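Fluoroacetyl-CoA thioesterase (Streptomyces cattleya, PDB 3KUV) hydrolyses fluoroacetyl-CoA to fluoroacetate and CoA before it can react with citrate synthase, and so confers resistance to fluoroacetate. Local coordinates at residues 5-10 and 90-95; 12-17 and 85-90; 52-57 and 118-123; 101-106 and 113-118. The protein carries 1 engineered substitution. All blocks are in the same frame, centred on the assembly; numbering follows the deposited sequence.

Interaction 1: residues 5-10 and 90-95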
# COMPACT_ATOMS: atom_id res chain seq x y z
N MET B 5 0.74 -17.35 -19.64
CA MET B 5 1.64 -17.23 -18.47
C MET B 5 1.69 -18.51 -17.68
O MET B 5 0.64 -19.14 -17.49
CB MET B 5 1.14 -16.14 -17.54
CG MET B 5 1.49 -14.76 -17.98
SD MET B 5 1.37 -13.68 -16.60
CE MET B 5 2.94 -13.86 -15.68
N ARG B 6 2.88 -18.88 -17.18
CA ARG B 6 3.04 -20.12 -16.44
C ARG B 6 2.76 -20.04 -14.92
O ARG B 6 3.49 -19.39 -14.15
CB ARG B 6 4.39 -20.85 -16.68
CG ARG B 6 5.57 -19.96 -17.23
CD ARG B 6 6.89 -20.77 -17.42
NE ARG B 6 7.92 -20.46 -16.40
CZ ARG B 6 8.21 -21.22 -15.34
NH1 ARG B 6 7.56 -22.36 -15.11
NH2 ARG B 6 9.17 -20.83 -14.50
N VAL B 7 1.73 -20.77 -14.53
CA VAL B 7 1.39 -20.87 -13.08
C VAL B 7 2.54 -21.53 -12.35
O VAL B 7 3.13 -22.53 -12.81
CB VAL B 7 0.10 -21.61 -12.85
CG1 VAL B 7 -0.12 -22.02 -11.39
CG2 VAL B 7 -1.10 -20.79 -13.30
N GLY B 8 2.93 -20.96 -11.19
CA GLY B 8 4.02 -21.50 -10.40
C GLY B 8 5.41 -20.93 -10.70
O GLY B 8 6.36 -21.19 -9.94
N GLU B 9 5.53 -20.19 -11.80
CA GLU B 9 6.72 -19.46 -12.13
C GLU B 9 6.93 -18.29 -11.13
O GLU B 9 5.94 -17.66 -10.67
CB GLU B 9 6.55 -18.87 -13.53
CG GLU B 9 7.73 -18.09 -13.98
CD GLU B 9 7.59 -17.45 -15.40
OE1 GLU B 9 6.51 -16.84 -15.72
OE2 GLU B 9 8.64 -17.49 -16.11
N ARG B 10 8.16 -18.16 -10.68
CA ARG B 10 8.56 -17.10 -9.76
C ARG B 10 9.33 -16.04 -10.49
O ARG B 10 10.18 -16.31 -11.34
CB ARG B 10 9.42 -17.63 -8.60
CG ARG B 10 8.58 -18.55 -7.62
CD ARG B 10 9.44 -19.25 -6.61
NE ARG B 10 10.24 -20.26 -7.28
CZ ARG B 10 11.26 -20.91 -6.68
NH1 ARG B 10 11.61 -20.61 -5.44
NH2 ARG B 10 11.94 -21.82 -7.33
N ALA B 90 7.44 -12.86 -6.62
CA ALA B 90 6.00 -12.96 -7.03
C ALA B 90 5.83 -14.30 -7.73
O ALA B 90 6.56 -14.61 -8.66
CB ALA B 90 5.64 -11.89 -8.00
N GLU B 91 4.83 -15.04 -7.36
CA GLU B 91 4.64 -16.40 -7.89
C GLU B 91 3.22 -16.43 -8.38
O GLU B 91 2.25 -16.22 -7.64
CB GLU B 91 4.86 -17.39 -6.80
CG GLU B 91 4.85 -18.80 -7.41
CD GLU B 91 5.26 -19.90 -6.43
OE1 GLU B 91 5.83 -19.64 -5.31
OE2 GLU B 91 5.05 -21.08 -6.84
N LEU B 92 3.03 -16.74 -9.65
CA LEU B 92 1.69 -16.76 -10.26
C LEU B 92 0.85 -17.94 -9.72
O LEU B 92 1.31 -19.12 -9.81
CB LEU B 92 1.81 -16.82 -11.79
CG LEU B 92 0.48 -16.73 -12.47
CD1 LEU B 92 -0.27 -15.41 -12.22
CD2 LEU B 92 0.49 -17.01 -14.02
N ARG B 93 -0.37 -17.68 -9.22
CA ARG B 93 -1.27 -18.76 -8.74
C ARG B 93 -2.26 -19.19 -9.78
O ARG B 93 -2.59 -20.39 -9.85
CB ARG B 93 -2.08 -18.31 -7.46
CG ARG B 93 -1.18 -17.97 -6.26
CD ARG B 93 -2.15 -17.47 -5.16
NE ARG B 93 -2.93 -18.59 -4.58
CZ ARG B 93 -3.97 -18.49 -3.78
NH1 ARG B 93 -4.45 -17.25 -3.47
NH2 ARG B 93 -4.54 -19.56 -3.28
N SER B 94 -2.75 -18.22 -10.56
CA SER B 94 -3.83 -18.53 -11.52
C SER B 94 -4.04 -17.41 -12.44
O SER B 94 -3.81 -16.27 -12.10
CB SER B 94 -5.14 -18.83 -10.80
OG SER B 94 -5.60 -17.66 -10.08
N VAL B 95 -4.60 -17.77 -13.61
CA VAL B 95 -5.07 -16.79 -14.63
C VAL B 95 -6.50 -17.19 -14.99
O VAL B 95 -6.77 -18.38 -15.35
CB VAL B 95 -4.18 -16.77 -15.86
CG1 VAL B 95 -4.75 -15.77 -16.84
CG2 VAL B 95 -2.83 -16.41 -15.52

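Interaction 2: residues 12-17 and 85-90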
# COMPACT_ATOMS: atom_id res chain seq x y z
N THR B 12 11.55 -12.41 -9.61
CA THR B 12 12.14 -11.60 -8.52
C THR B 12 12.38 -10.20 -8.96
O THR B 12 12.77 -9.96 -10.12
CB THR B 12 13.38 -12.20 -7.88
OG1 THR B 12 14.39 -12.10 -8.83
CG2 THR B 12 13.16 -13.72 -7.68
N HIS B 13 12.08 -9.27 -8.08
CA HIS B 13 12.26 -7.86 -8.31
C HIS B 13 13.07 -7.26 -7.16
O HIS B 13 12.66 -7.32 -5.98
CB HIS B 13 10.83 -7.23 -8.38
CG HIS B 13 10.85 -5.76 -8.63
ND1 HIS B 13 10.54 -4.80 -7.69
CD2 HIS B 13 11.03 -5.12 -9.79
CE1 HIS B 13 10.58 -3.61 -8.26
NE2 HIS B 13 10.88 -3.77 -9.53
N ASP B 14 14.25 -6.67 -7.48
CA ASP B 14 15.13 -6.14 -6.44
C ASP B 14 15.11 -4.61 -6.48
O ASP B 14 15.08 -3.96 -7.55
CB ASP B 14 16.61 -6.56 -6.64
CG ASP B 14 16.78 -8.05 -6.70
OD1 ASP B 14 16.18 -8.76 -5.89
OD2 ASP B 14 17.42 -8.57 -7.63
N PHE B 15 15.09 -4.01 -5.28
CA PHE B 15 14.96 -2.56 -5.18
C PHE B 15 15.71 -2.07 -3.98
O PHE B 15 15.36 -2.40 -2.83
CB PHE B 15 13.46 -2.20 -4.97
CG PHE B 15 13.23 -0.71 -4.90
CD1 PHE B 15 13.42 0.13 -6.02
CD2 PHE B 15 12.77 -0.17 -3.69
CE1 PHE B 15 13.13 1.57 -5.86
CE2 PHE B 15 12.47 1.18 -3.60
CZ PHE B 15 12.65 2.03 -4.65
N VAL B 16 16.78 -1.29 -4.20
CA VAL B 16 17.48 -0.67 -3.06
C VAL B 16 16.61 0.48 -2.52
O VAL B 16 16.25 1.39 -3.28
CB VAL B 16 18.84 -0.11 -3.54
CG1 VAL B 16 19.61 0.63 -2.35
CG2 VAL B 16 19.72 -1.28 -4.02
N VAL B 17 16.22 0.41 -1.22
CA VAL B 17 15.34 1.46 -0.70
C VAL B 17 16.10 2.80 -0.55
O VAL B 17 17.06 2.83 0.22
CB VAL B 17 14.81 1.00 0.71
CG1 VAL B 17 13.88 2.09 1.37
CG2 VAL B 17 14.01 -0.36 0.61
N THR B 85 18.44 -3.71 0.29
CA THR B 85 17.76 -4.09 -0.95
C THR B 85 16.52 -4.93 -0.52
O THR B 85 16.69 -5.99 0.14
CB THR B 85 18.65 -4.96 -1.80
OG1 THR B 85 19.88 -4.24 -2.12
CG2 THR B 85 17.99 -5.39 -3.11
N VAL B 86 15.37 -4.49 -0.95
CA VAL B 86 14.14 -5.28 -0.77
C VAL B 86 14.01 -6.17 -2.04
O VAL B 86 14.03 -5.65 -3.21
CB VAL B 86 12.91 -4.40 -0.58
CG1 VAL B 86 11.62 -5.32 -0.63
CG2 VAL B 86 13.01 -3.72 0.76
N THR B 87 13.93 -7.47 -1.86
CA THR B 87 13.66 -8.39 -2.98
C THR B 87 12.21 -8.86 -2.79
O THR B 87 11.90 -9.46 -1.77
CB THR B 87 14.60 -9.60 -2.99
OG1 THR B 87 15.96 -9.17 -3.20
CG2 THR B 87 14.21 -10.63 -4.06
N VAL B 88 11.38 -8.61 -3.81
CA VAL B 88 10.03 -9.15 -3.86
C VAL B 88 10.09 -10.41 -4.71
O VAL B 88 10.64 -10.36 -5.85
CB VAL B 88 9.04 -8.16 -4.48
CG1 VAL B 88 7.65 -8.79 -4.65
CG2 VAL B 88 8.90 -6.86 -3.59
N THR B 89 9.52 -11.52 -4.23
CA THR B 89 9.32 -12.73 -5.07
C THR B 89 7.83 -12.82 -5.36
O THR B 89 7.02 -12.78 -4.39
CB THR B 89 9.78 -13.96 -4.28
OG1 THR B 89 11.19 -13.81 -4.02
CG2 THR B 89 9.62 -15.23 -5.12
N ALA B 90 7.44 -12.86 -6.62
CA ALA B 90 6.00 -12.96 -7.03
C ALA B 90 5.83 -14.30 -7.73
O ALA B 90 6.56 -14.61 -8.66
CB ALA B 90 5.64 -11.89 -8.00

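Interaction 3: residues 52-57 and 118-123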
# COMPACT_ATOMS: atom_id res chain seq x y z
N ALA B 52 6.47 -5.45 -9.08
CA ALA B 52 6.98 -6.78 -9.39
C ALA B 52 6.00 -7.53 -10.27
O ALA B 52 6.44 -8.13 -11.25
CB ALA B 52 7.27 -7.56 -8.12
N CYS B 53 4.71 -7.61 -9.87
CA CYS B 53 3.73 -8.38 -10.65
C CYS B 53 3.50 -7.76 -12.03
O CYS B 53 3.37 -8.52 -13.02
CB CYS B 53 2.43 -8.56 -9.86
SG CYS B 53 2.62 -9.42 -8.33
N VAL B 54 3.50 -6.41 -12.13
CA VAL B 54 3.42 -5.78 -13.45
C VAL B 54 4.55 -6.19 -14.40
O VAL B 54 4.35 -6.48 -15.59
CB VAL B 54 3.33 -4.19 -13.28
CG1 VAL B 54 3.60 -3.44 -14.55
CG2 VAL B 54 1.96 -3.78 -12.60
N ARG B 55 5.78 -6.22 -13.87
CA ARG B 55 6.94 -6.65 -14.73
C ARG B 55 6.77 -8.12 -15.17
O ARG B 55 7.03 -8.41 -16.36
CB ARG B 55 8.27 -6.45 -13.94
CG ARG B 55 8.63 -4.96 -13.78
CD ARG B 55 10.00 -4.87 -13.07
NE ARG B 55 11.07 -5.54 -13.84
CZ ARG B 55 12.27 -5.92 -13.34
NH1 ARG B 55 12.61 -5.82 -12.01
NH2 ARG B 55 13.22 -6.40 -14.14
N ALA B 56 6.30 -8.97 -14.25
CA ALA B 56 6.15 -10.43 -14.53
C ALA B 56 5.10 -10.60 -15.67
O ALA B 56 5.27 -11.46 -16.54
CB ALA B 56 5.77 -11.10 -13.36
N MET B 57 4.03 -9.81 -15.63
CA MET B 57 2.91 -9.93 -16.59
C MET B 57 3.14 -9.33 -17.91
O MET B 57 2.35 -9.58 -18.90
CB MET B 57 1.82 -8.99 -16.02
CG MET B 57 1.01 -9.70 -15.17
SD MET B 57 -0.23 -8.42 -14.47
CE MET B 57 -1.40 -8.31 -15.80
N HIS B 118 -1.93 -11.15 -3.78
CA HIS B 118 -2.23 -9.92 -4.56
C HIS B 118 -2.99 -10.37 -5.80
O HIS B 118 -2.61 -11.40 -6.46
CB HIS B 118 -0.92 -9.28 -5.03
CG HIS B 118 -1.16 -8.02 -5.83
ND1 HIS B 118 -0.52 -7.68 -7.02
CD2 HIS B 118 -2.03 -7.01 -5.58
CE1 HIS B 118 -0.95 -6.50 -7.44
NE2 HIS B 118 -1.86 -6.09 -6.59
N GLU B 119 -4.01 -9.64 -6.18
CA GLU B 119 -4.76 -9.93 -7.46
C GLU B 119 -4.76 -8.68 -8.30
O GLU B 119 -4.76 -7.55 -7.77
CB GLU B 119 -6.19 -10.29 -7.13
CG GLU B 119 -6.31 -11.70 -6.43
CD GLU B 119 -5.92 -11.70 -4.99
OE1 GLU B 119 -6.30 -10.74 -4.31
OE2 GLU B 119 -5.31 -12.64 -4.46
N ARG B 120 -4.76 -8.92 -9.62
CA ARG B 120 -4.77 -7.86 -10.62
C ARG B 120 -5.80 -8.14 -11.70
O ARG B 120 -6.20 -9.26 -11.90
CB ARG B 120 -3.41 -7.78 -11.31
CG ARG B 120 -2.27 -7.48 -10.26
CD ARG B 120 -0.95 -7.07 -10.91
NE ARG B 120 -1.03 -5.79 -11.60
CZ ARG B 120 -1.12 -4.60 -11.02
NH1 ARG B 120 -0.98 -4.55 -9.66
NH2 ARG B 120 -1.31 -3.46 -11.68
N ALA B 121 -6.21 -7.09 -12.41
CA ALA B 121 -7.11 -7.20 -13.53
C ALA B 121 -6.50 -6.50 -14.77
O ALA B 121 -6.07 -5.34 -14.66
CB ALA B 121 -8.46 -6.54 -13.24
N VAL B 122 -6.47 -7.21 -15.89
CA VAL B 122 -6.05 -6.61 -17.18
C VAL B 122 -7.09 -5.59 -17.67
O VAL B 122 -8.28 -5.78 -17.51
CB VAL B 122 -5.92 -7.72 -18.22
CG1 VAL B 122 -5.43 -7.05 -19.56
CG2 VAL B 122 -4.82 -8.74 -17.77
N ILE B 123 -6.57 -4.48 -18.14
CA ILE B 123 -7.42 -3.33 -18.60
C ILE B 123 -6.94 -2.90 -19.98
O ILE B 123 -5.76 -3.04 -20.33
CB ILE B 123 -7.49 -2.14 -17.64
CG1 ILE B 123 -6.10 -1.57 -17.35
CG2 ILE B 123 -8.30 -2.48 -16.35
CD1 ILE B 123 -6.17 -0.18 -16.75

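Interaction 4: residues 101-106 and 113-118. With ACT (acetate ion), chain I.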
# COMPACT_ATOMS: atom_id res chain seq x y z
N SER B 101 -3.75 -13.83 -10.22
CA SER B 101 -3.64 -13.94 -8.77
C SER B 101 -2.27 -14.40 -8.48
O SER B 101 -1.69 -15.32 -9.17
CB SER B 101 -4.62 -14.99 -8.24
OG SER B 101 -6.02 -14.64 -8.49
N TRP B 102 -1.64 -13.83 -7.44
CA TRP B 102 -0.26 -14.04 -7.14
C TRP B 102 -0.06 -14.33 -5.63
O TRP B 102 -0.88 -13.83 -4.81
CB TRP B 102 0.48 -12.73 -7.42
CG TRP B 102 0.26 -12.17 -8.86
CD1 TRP B 102 -0.74 -11.34 -9.32
CD2 TRP B 102 1.15 -12.34 -9.86
NE1 TRP B 102 -0.57 -11.08 -10.63
CE2 TRP B 102 0.61 -11.73 -11.01
CE3 TRP B 102 2.37 -13.08 -9.94
CZ2 TRP B 102 1.31 -11.69 -12.18
CZ3 TRP B 102 2.99 -13.11 -11.07
CH2 TRP B 102 2.48 -12.42 -12.23
N ARG B 103 0.96 -15.10 -5.26
CA ARG B 103 1.50 -15.16 -3.94
C ARG B 103 2.72 -14.26 -3.95
O ARG B 103 3.61 -14.38 -4.88
CB ARG B 103 1.86 -16.63 -3.56
CG ARG B 103 2.15 -16.82 -2.14
CD ARG B 103 2.53 -18.28 -1.67
NE ARG B 103 2.71 -18.17 -0.20
CZ ARG B 103 3.80 -17.75 0.45
NH1 ARG B 103 4.92 -17.38 -0.18
NH2 ARG B 103 3.77 -17.71 1.79
N VAL B 104 2.85 -13.36 -2.97
CA VAL B 104 3.98 -12.42 -2.92
C VAL B 104 4.70 -12.52 -1.58
O VAL B 104 4.11 -12.84 -0.53
CB VAL B 104 3.54 -10.99 -3.17
CG1 VAL B 104 3.09 -10.86 -4.65
CG2 VAL B 104 2.37 -10.47 -2.28
N SER B 105 6.00 -12.27 -1.60
CA SER B 105 6.74 -12.17 -0.33
C SER B 105 7.91 -11.25 -0.54
O SER B 105 8.28 -10.95 -1.72
CB SER B 105 7.19 -13.48 0.19
OG SER B 105 8.09 -14.10 -0.72
N ALA B 106 8.45 -10.74 0.54
CA ALA B 106 9.55 -9.74 0.41
C ALA B 106 10.53 -9.93 1.58
O ALA B 106 10.16 -10.40 2.68
CB ALA B 106 9.01 -8.30 0.35
N ILE B 113 10.25 -9.61 5.43
CA ILE B 113 9.54 -8.42 5.83
C ILE B 113 8.05 -8.51 5.52
O ILE B 113 7.31 -7.66 5.99
CB ILE B 113 10.07 -7.10 5.24
CG1 ILE B 113 9.96 -7.15 3.70
CG2 ILE B 113 11.56 -6.93 5.61
CD1 ILE B 113 10.26 -5.73 3.07
N GLY B 114 7.54 -9.51 4.77
CA GLY B 114 6.02 -9.54 4.58
C GLY B 114 5.73 -10.63 3.58
O GLY B 114 6.60 -10.99 2.76
N SER B 115 4.50 -11.10 3.60
CA SER B 115 4.06 -12.11 2.62
C SER B 115 2.57 -12.13 2.57
O SER B 115 1.89 -11.67 3.50
CB SER B 115 4.55 -13.57 2.83
OG SER B 115 4.05 -14.09 3.98
N GLY B 116 2.03 -12.60 1.43
CA GLY B 116 0.62 -12.75 1.31
C GLY B 116 0.25 -12.87 -0.15
O GLY B 116 0.92 -13.58 -0.89
N THR B 117 -0.90 -12.31 -0.49
CA THR B 117 -1.50 -12.49 -1.79
C THR B 117 -1.81 -11.15 -2.45
O THR B 117 -1.97 -10.13 -1.78
CB THR B 117 -2.80 -13.33 -1.73
OG1 THR B 117 -3.69 -12.75 -0.73
CG2 THR B 117 -2.53 -14.82 -1.34
N HIS B 118 -1.93 -11.15 -3.78
CA HIS B 118 -2.23 -9.92 -4.56
C HIS B 118 -2.99 -10.37 -5.80
O HIS B 118 -2.61 -11.40 -6.46
CB HIS B 118 -0.92 -9.28 -5.03
CG HIS B 118 -1.16 -8.02 -5.83
ND1 HIS B 118 -0.52 -7.68 -7.02
CD2 HIS B 118 -2.03 -7.01 -5.58
CE1 HIS B 118 -0.95 -6.50 -7.44
NE2 HIS B 118 -1.86 -6.09 -6.59
C ACT I . 0.61 -19.75 2.78
O ACT I . 1.54 -19.92 1.90
OXT ACT I . -0.18 -20.71 2.86
CH3 ACT I . 0.43 -18.54 3.70

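Interaction 1: residues 5-10 and 90-95
Two backbone hydrogen bonds join the N-terminal lead-in 5-10 to strand 90-95. Gly8 N gives its hydrogen to Leu92 O at 2.8 Å, in the carbonyl plane. Leu92 N returns a bond to Glu9 O at 3.2 Å, nearly along the C=O axis. The same Glu9 O also takes a CA-H contact from Glu91. Around these bonds sit the side chains of Leu92, Met5 and Val7. Leu92 CG is anti to its backbone N, and its CD2 methyl meets Met5 CB at 3.7 Å and, more loosely, Val7 CG2. Both Val7 methyls lie against the strand backbone, CG1 3.3 Å from Arg93 O and CG2 near Ser94 CA. This is where the first edge strand of the hot dog sheet starts, at the antiparallel non-hydrogen-bonded pair of Arg10 and Glu91. Arg10 CG lies 3.7 Å from Glu91 CG, the two chains side by side, but the charged ends do not meet. A type II turn from Arg6 to Glu9 sets the approach. Gly8 has a positive phi of 91°, where a CB would jam against the preceding carbonyl. A salt bridge, Arg6 NE to Glu9 OE2 at 3.1 Å, spans the turn; its hydrogen bond is weak. Met5 also packs on Leu100, Trp102 and Tyr60.

Interaction 2: residues 12-17 and 85-90
Strand 12-16 forms one edge of the chain's antiparallel hot dog sheet and pairs here with strand 85-90. Four backbone hydrogen bonds make the ladder. His13 and Val88 exchange two, with His13 N to Val88 O at 2.9 Å and Val88 N to His13 O at 2.8 Å, both in the carbonyl plane. Phe15 and Val86 exchange the other two. Phe15 N lies in the carbonyl plane of Val86, but the N-H...O angle is only 140°. Val86 N meets Phe15 O from above the carbonyl plane. CA-H contacts fill the intervening positions, such as Thr12 CA to Val88 O at 3.3 Å. Apolar contact is concentrated past the strand end, where Val17 CG2 and Val86 CG2 meet tightly at 3.5 Å. On the face of His13, Phe15, Val86 and Val88, His13 CG is anti to the backbone N, and the ring lies against Trp51 and Leu48 of helix 42-57. Leu48 belongs to the substrate-binding segment. The face of Thr12, Asp14, Val16, Thr85, Thr87 and Thr89 carries the side-chain hydrogen bond. Asp14 and Thr87 run side by side, and Thr87 OG1 donates to Asp14 OD1 at 2.7 Å, 31° out of the carboxylate plane.

Interaction 3: residues 52-57 and 118-123
The segment axes of helix 52-57 and strand 118-123 cross at -49°, 10.4 Å apart at closest approach, so side chains alone bridge the gap. No hydrogen bond links the two segments. Arg120 has the largest share of the contact. Its CG is anti to the carbonyl carbon, and a bend at chi3 (66°) turns the guanidinium across the helix. Val54 CG2 sits over one guanidinium face, off-centre, 3.4 Å from Arg120 NH2. Met57 SD comes in at the guanidinium edge and touches Arg120 CD at 3.9 Å. Cys53 CB meets the same Arg120 CD at 3.8 Å from the helix. Beside it, Cys53 SG approaches the His118 ring at its edge, 3.8 Å from ND1 and 82° off the ring normal. His118 ND1 is buried and has no polar partner in the model. Farther along, Met57 CE slides past Val122 CG2. The charge of Arg120 is met by Glu50, in a salt bridge with NH1; NE is hydrogen-bonded to Ser67 OG. Val54 also packs on Phe33 of the second subunit. A long helix laid across a curved antiparallel sheet is the hot dog fold. Here its helix-sheet interface holds Arg120, a substrate-binding residue, in a salt bridge with the active-site Glu50.

Interaction 4: residues 101-106 and 113-118
Ala106 O is gripped by two N-H groups from the facing strand. Ile113 N donates to Ala106 O at 2.9 Å, nearly straight and from above the carbonyl plane; Gly114 N adds a weak bond to it. Both residues thus face Ala106, a classic beta bulge near the turn end of hairpin 99-107/112-124. Ile113 O is also in a weak hydrogen bond with the active-site His76 ND1. Beyond the bulge the antiparallel ladder is regular. Val104 N to Gly116 O is 2.8 Å and almost linear at 170°. Trp102 N meets His118 O at 2.8 Å, nearly along the C=O axis. The same His118 O lies at the indole edge, in plane, 3.4 Å from Trp102 CD1. The Trp102 and His118 rings are near parallel, with planes at 29°, but barely overlap. At the bulge, Ala106 CB packs on Ile113 CG1 at 3.7 Å. Gly116 is bound to be glycine by its backbone angles. On the other face Arg103 runs fully extended from CG to NE, passing over Gly116 O. Arg103 NE bonds to an acetate O at 3.0 Å, and NH2 adds a weak second bond. The hairpin therefore turns a largely apolar face, with His118 on it, toward helix 42-57, which carries part of the substrate-binding segment, while its other face offers a cation that holds an anion probably taken from the crystallisation liquor.

How the interactions relate
All four contacts belong to one hot dog sheet and the helix against it. Interactions 1 and 2 pair successive parts of the same edge with strand 85-96 and share Ala90; their centres are 17 Å apart. Strand 99-107 continues the sheet: Glu91 N lies 2.8 Å from Arg103 O, and Thr89 N 2.9 Å from Ser105 O, tying interactions 1 and 2 to interaction 4. Interaction 3 shares His118 with interaction 4, and Cys53 SG lies 3.6 Å from Trp102 CD2. Met5 CE reaches Ala56 O at 3.4 Å, so the N-terminal segment also touches the helix. Interaction 3 reaches active-site Glu50 through Arg120, and interaction 4 reaches active-site His76 through Ile113 O.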